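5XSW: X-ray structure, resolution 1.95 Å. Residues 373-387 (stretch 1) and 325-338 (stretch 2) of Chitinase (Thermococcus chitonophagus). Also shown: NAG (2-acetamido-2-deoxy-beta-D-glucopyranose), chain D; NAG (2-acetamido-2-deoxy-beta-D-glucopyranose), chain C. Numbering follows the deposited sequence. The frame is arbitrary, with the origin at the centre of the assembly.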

# COMPACT_ATOMS: atom_id res chain seq x y z
N GLY A 373 -12.18 -19.60 5.18
CA GLY A 373 -12.87 -19.60 6.48
C GLY A 373 -12.16 -18.69 7.49
O GLY A 373 -12.20 -18.94 8.71
N HIS A 374 -11.58 -17.60 6.98
CA HIS A 374 -10.71 -16.73 7.77
C HIS A 374 -11.43 -16.20 9.03
O HIS A 374 -10.92 -16.34 10.14
CB HIS A 374 -10.23 -15.52 6.92
CG HIS A 374 -9.05 -14.80 7.50
ND1 HIS A 374 -9.16 -13.95 8.59
CD2 HIS A 374 -7.75 -14.76 7.11
CE1 HIS A 374 -7.99 -13.39 8.83
NE2 HIS A 374 -7.10 -13.88 7.96
N VAL A 375 -12.60 -15.58 8.86
CA VAL A 375 -13.31 -14.95 9.99
C VAL A 375 -13.77 -15.99 11.07
O VAL A 375 -13.41 -15.85 12.24
CB VAL A 375 -14.52 -14.07 9.51
CG1 VAL A 375 -15.41 -13.60 10.72
CG2 VAL A 375 -13.96 -12.85 8.80
N PRO A 376 -14.52 -17.03 10.68
CA PRO A 376 -14.90 -17.98 11.73
C PRO A 376 -13.67 -18.67 12.40
O PRO A 376 -13.72 -18.98 13.57
CB PRO A 376 -15.75 -19.05 10.99
CG PRO A 376 -15.34 -18.92 9.50
CD PRO A 376 -15.10 -17.40 9.36
N THR A 377 -12.62 -18.94 11.66
CA THR A 377 -11.43 -19.55 12.28
C THR A 377 -10.83 -18.62 13.35
O THR A 377 -10.56 -19.05 14.47
CB THR A 377 -10.34 -19.87 11.22
OG1 THR A 377 -10.87 -20.77 10.23
CG2 THR A 377 -9.07 -20.53 11.86
N VAL A 378 -10.59 -17.36 12.98
CA VAL A 378 -9.86 -16.46 13.86
C VAL A 378 -10.74 -16.17 15.10
O VAL A 378 -10.27 -16.12 16.24
CB VAL A 378 -9.50 -15.15 13.10
CG1 VAL A 378 -9.02 -14.08 14.08
CG2 VAL A 378 -8.34 -15.45 12.04
N ILE A 379 -12.03 -16.02 14.86
CA ILE A 379 -12.94 -15.72 15.97
C ILE A 379 -13.06 -16.91 16.91
O ILE A 379 -12.97 -16.74 18.14
CB ILE A 379 -14.32 -15.28 15.40
CG1 ILE A 379 -14.35 -13.75 15.32
CG2 ILE A 379 -15.42 -15.90 16.12
CD1 ILE A 379 -13.54 -13.21 14.24
N ASN A 380 -13.21 -18.11 16.36
CA ASN A 380 -13.27 -19.33 17.18
C ASN A 380 -12.00 -19.53 18.00
O ASN A 380 -12.05 -19.87 19.19
CB ASN A 380 -13.52 -20.55 16.29
CG ASN A 380 -14.98 -20.55 15.75
OD1 ASN A 380 -15.93 -20.09 16.42
ND2 ASN A 380 -15.14 -21.02 14.53
N ILE A 381 -10.84 -19.33 17.39
CA ILE A 381 -9.59 -19.55 18.15
C ILE A 381 -9.41 -18.48 19.23
O ILE A 381 -8.99 -18.79 20.36
CB ILE A 381 -8.34 -19.60 17.18
CG1 ILE A 381 -8.44 -20.86 16.32
CG2 ILE A 381 -7.01 -19.61 17.97
CD1 ILE A 381 -7.28 -21.00 15.26
N THR A 382 -9.71 -17.22 18.91
CA THR A 382 -9.61 -16.16 19.92
C THR A 382 -10.52 -16.52 21.13
O THR A 382 -10.09 -16.39 22.29
CB THR A 382 -10.03 -14.78 19.33
OG1 THR A 382 -9.23 -14.51 18.17
CG2 THR A 382 -9.85 -13.61 20.32
N ALA A 383 -11.77 -16.90 20.84
CA ALA A 383 -12.72 -17.26 21.91
C ALA A 383 -12.18 -18.45 22.74
O ALA A 383 -12.20 -18.42 23.96
CB ALA A 383 -14.11 -17.61 21.32
N THR A 384 -11.69 -19.49 22.08
CA THR A 384 -11.12 -20.66 22.79
C THR A 384 -9.92 -20.31 23.66
O THR A 384 -9.81 -20.78 24.79
CB THR A 384 -10.74 -21.77 21.78
OG1 THR A 384 -11.91 -22.06 21.00
CG2 THR A 384 -10.26 -23.07 22.47
N MET A 385 -9.01 -19.50 23.14
CA MET A 385 -7.87 -19.04 23.92
C MET A 385 -8.31 -18.21 25.12
O MET A 385 -7.78 -18.35 26.22
CB MET A 385 -6.92 -18.22 23.03
CG MET A 385 -6.21 -19.09 21.99
SD MET A 385 -5.12 -18.08 20.99
CE MET A 385 -3.67 -17.96 22.08
N ASP A 386 -9.27 -17.32 24.89
CA ASP A 386 -9.81 -16.46 25.96
C ASP A 386 -10.35 -17.29 27.16
O ASP A 386 -10.33 -16.82 28.29
CB ASP A 386 -10.99 -15.63 25.48
CG ASP A 386 -10.63 -14.47 24.51
OD1 ASP A 386 -9.44 -14.04 24.41
OD2 ASP A 386 -11.60 -13.95 23.92
N MET A 387 -10.94 -18.45 26.85
CA MET A 387 -11.51 -19.34 27.89
C MET A 387 -10.46 -20.21 28.60
O MET A 387 -10.80 -20.91 29.57
CB MET A 387 -12.55 -20.29 27.29
CG MET A 387 -13.74 -19.59 26.67
SD MET A 387 -14.62 -18.65 27.95
CE MET A 387 -15.31 -20.02 28.93
C1 NAG D . -13.19 -12.48 -6.82
C2 NAG D . -13.11 -11.30 -5.87
C3 NAG D . -11.74 -10.70 -5.91
C4 NAG D . -10.66 -11.69 -5.67
C5 NAG D . -10.77 -12.80 -6.65
C6 NAG D . -9.69 -13.87 -6.31
C7 NAG D . -15.04 -9.77 -5.44
C8 NAG D . -16.05 -8.72 -5.96
N2 NAG D . -14.08 -10.33 -6.34
O3 NAG D . -11.64 -9.61 -4.99
O4 NAG D . -9.36 -11.05 -5.94
O5 NAG D . -12.09 -13.43 -6.54
O6 NAG D . -9.92 -14.90 -7.24
O7 NAG D . -14.98 -10.06 -4.26
C1 NAG C . -3.31 -18.68 4.09
C2 NAG C . -2.32 -17.85 3.38
C3 NAG C . -2.59 -16.37 3.58
C4 NAG C . -4.00 -15.99 3.26
C5 NAG C . -4.91 -16.84 4.06
C6 NAG C . -6.33 -16.50 3.68
C7 NAG C . 0.08 -18.56 3.00
C8 NAG C . 1.48 -18.87 3.60
N2 NAG C . -0.97 -18.20 3.86
O3 NAG C . -1.70 -15.54 2.79
O4 NAG C . -4.29 -14.64 3.72
O5 NAG C . -4.69 -18.26 3.77
O6 NAG C . -7.07 -17.47 4.42
O7 NAG C . -0.16 -18.59 1.79
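Stretch 2 325-338: PWAETEIIDFGYNR

Two helices of one chain cross obliquely here, their directions more opposed than aligned, in a mostly apolar contact pinned near one end by a single buried hydrogen bond between His374 and Asp333. In stretch 2 Trp326 is the N-cap residue and the helix runs from Ala327 to Arg338. Its axis passes 9.3 Å from that of the stretch 1 helix, with 130° between their N-to-C directions. The start of the stretch 1 helix therefore meets the later turns of stretch 2, while its later turns meet Trp326. The backbones come nearest where the CA atoms of Val375 and Phe334 lie 6.0 Å apart.

Asp333 is the knob of the contact. With chi1 in t, its side chain sits among His374, Val375, Val378 and Ile379, and OD2 accepts a 2.6 Å hydrogen bond from ND1 of His374. Carbon also packs on the carboxylate: Val378 CG1 is 3.6 Å from Asp333 OD1, and Val375 CG2 is 3.3 Å from Asp333 OD2. One turn further on, Asn337 lays its CB over a face of the His374 ring, 3.7 Å from the ring centroid, so the imidazole is held both at its edge and across a face.

Val375 fits beside the backbone of stretch 2, its CG2 3.8 Å from CB of Phe334 and its CG1 3.9 Å from CG of Glu330. Ile379 points sideways at CA-to-CB, yet its end turns inward, bringing CD1 to 3.7 Å from Thr329 CG2 and CG1 to 3.9 Å from Trp326 CE3. The indole, with chi1 in m, closes the far end, where Ala383 CB lies 3.5 Å from Trp326 CZ2. Thr382 CG2 meets the ring edge, 4.0 Å from Trp326 CZ3. The pattern is an acidic knob given its partner at one end and an aromatic laid against small and branched side chains at the other.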

# COMPACT_ATOMS: atom_id res chain seq x y z
N PRO A 325 -22.22 -10.32 19.69
CA PRO A 325 -21.22 -9.69 20.54
C PRO A 325 -19.78 -9.70 19.90
O PRO A 325 -18.89 -8.99 20.36
CB PRO A 325 -21.29 -10.54 21.82
CG PRO A 325 -21.67 -11.89 21.34
CD PRO A 325 -22.66 -11.63 20.21
N TRP A 326 -19.58 -10.47 18.85
CA TRP A 326 -18.26 -10.54 18.20
C TRP A 326 -18.27 -9.70 16.90
O TRP A 326 -17.32 -9.78 16.09
CB TRP A 326 -17.90 -12.00 17.92
CG TRP A 326 -17.44 -12.78 19.11
CD1 TRP A 326 -18.23 -13.41 20.05
CD2 TRP A 326 -16.08 -13.00 19.52
NE1 TRP A 326 -17.43 -14.00 21.01
CE2 TRP A 326 -16.12 -13.77 20.71
CE3 TRP A 326 -14.85 -12.61 19.01
CZ2 TRP A 326 -14.96 -14.17 21.39
CZ3 TRP A 326 -13.70 -13.01 19.67
CH2 TRP A 326 -13.76 -13.77 20.85
N ALA A 327 -19.33 -8.90 16.71
CA ALA A 327 -19.49 -8.13 15.48
C ALA A 327 -18.24 -7.27 15.12
O ALA A 327 -17.79 -7.34 13.99
CB ALA A 327 -20.70 -7.21 15.55
N GLU A 328 -17.71 -6.46 16.04
CA GLU A 328 -16.59 -5.62 15.75
C GLU A 328 -15.37 -6.46 15.27
O GLU A 328 -14.69 -6.14 14.26
CB GLU A 328 -16.20 -4.79 16.97
CG GLU A 328 -14.91 -3.96 16.69
CD GLU A 328 -14.50 -3.04 17.84
OE1 GLU A 328 -14.59 -3.49 19.01
OE2 GLU A 328 -14.05 -1.92 17.56
N THR A 329 -15.10 -7.51 16.02
CA THR A 329 -13.95 -8.41 15.73
C THR A 329 -14.13 -9.06 14.35
O THR A 329 -13.17 -9.21 13.59
CB THR A 329 -13.78 -9.48 16.85
OG1 THR A 329 -13.49 -8.79 18.09
CG2 THR A 329 -12.61 -10.42 16.50
N GLU A 330 -15.34 -9.48 14.02
CA GLU A 330 -15.61 -10.04 12.70
C GLU A 330 -15.32 -9.02 11.55
O GLU A 330 -14.71 -9.38 10.54
CB GLU A 330 -17.10 -10.49 12.60
CG GLU A 330 -17.35 -11.73 13.48
CD GLU A 330 -18.84 -11.95 13.69
OE1 GLU A 330 -19.60 -11.74 12.73
OE2 GLU A 330 -19.24 -12.31 14.79
N ILE A 331 -15.78 -7.78 11.72
CA ILE A 331 -15.60 -6.71 10.73
C ILE A 331 -14.10 -6.42 10.57
O ILE A 331 -13.56 -6.35 9.45
CB ILE A 331 -16.30 -5.45 11.17
CG1 ILE A 331 -17.83 -5.67 11.10
CG2 ILE A 331 -15.92 -4.25 10.26
CD1 ILE A 331 -18.66 -4.54 11.69
N ILE A 332 -13.43 -6.26 11.69
CA ILE A 332 -12.00 -5.95 11.64
C ILE A 332 -11.20 -7.14 11.01
O ILE A 332 -10.32 -6.90 10.19
CB ILE A 332 -11.43 -5.62 13.05
CG1 ILE A 332 -11.97 -4.29 13.62
CG2 ILE A 332 -9.88 -5.52 13.04
CD1 ILE A 332 -11.89 -3.09 12.67
N ASP A 333 -11.49 -8.38 11.41
CA ASP A 333 -10.80 -9.51 10.80
C ASP A 333 -11.13 -9.64 9.30
O ASP A 333 -10.28 -9.94 8.48
CB ASP A 333 -11.18 -10.82 11.46
CG ASP A 333 -10.39 -11.96 10.91
OD1 ASP A 333 -9.18 -11.99 11.19
OD2 ASP A 333 -10.91 -12.79 10.12
N PHE A 334 -12.40 -9.47 8.94
CA PHE A 334 -12.75 -9.50 7.52
C PHE A 334 -11.96 -8.45 6.70
O PHE A 334 -11.45 -8.75 5.62
CB PHE A 334 -14.28 -9.31 7.35
CG PHE A 334 -14.74 -9.26 5.90
CD1 PHE A 334 -14.78 -10.43 5.14
CD2 PHE A 334 -15.09 -8.06 5.34
CE1 PHE A 334 -15.22 -10.38 3.80
CE2 PHE A 334 -15.55 -7.99 4.04
CZ PHE A 334 -15.61 -9.15 3.25
N GLY A 335 -11.85 -7.23 7.22
CA GLY A 335 -11.15 -6.13 6.59
C GLY A 335 -9.65 -6.45 6.49
O GLY A 335 -8.92 -5.95 5.61
N TYR A 336 -9.16 -7.22 7.44
CA TYR A 336 -7.71 -7.57 7.44
C TYR A 336 -7.43 -8.48 6.28
O TYR A 336 -6.44 -8.30 5.54
CB TYR A 336 -7.30 -8.27 8.72
CG TYR A 336 -5.78 -8.55 8.75
CD1 TYR A 336 -4.90 -7.59 9.23
CD2 TYR A 336 -5.29 -9.77 8.34
CE1 TYR A 336 -3.52 -7.84 9.30
CE2 TYR A 336 -3.92 -10.05 8.38
CZ TYR A 336 -3.05 -9.08 8.84
OH TYR A 336 -1.70 -9.35 8.89
N ASN A 337 -8.32 -9.44 6.09
CA ASN A 337 -8.13 -10.42 5.00
C ASN A 337 -8.60 -9.89 3.61
O ASN A 337 -7.91 -10.10 2.61
CB ASN A 337 -8.89 -11.69 5.34
CG ASN A 337 -8.80 -12.76 4.23
OD1 ASN A 337 -9.82 -13.21 3.73
ND2 ASN A 337 -7.56 -13.16 3.84
N ARG A 338 -9.71 -9.17 3.55
CA ARG A 338 -10.28 -8.76 2.24
C ARG A 338 -10.11 -7.28 1.95
O ARG A 338 -10.41 -6.84 0.85
CB ARG A 338 -11.75 -9.15 2.18
CG ARG A 338 -12.05 -10.64 2.20
CD ARG A 338 -11.42 -11.52 1.11
NE ARG A 338 -11.51 -10.97 -0.24
CZ ARG A 338 -12.56 -11.04 -1.05
NH1 ARG A 338 -13.67 -11.66 -0.66
NH2 ARG A 338 -12.48 -10.52 -2.28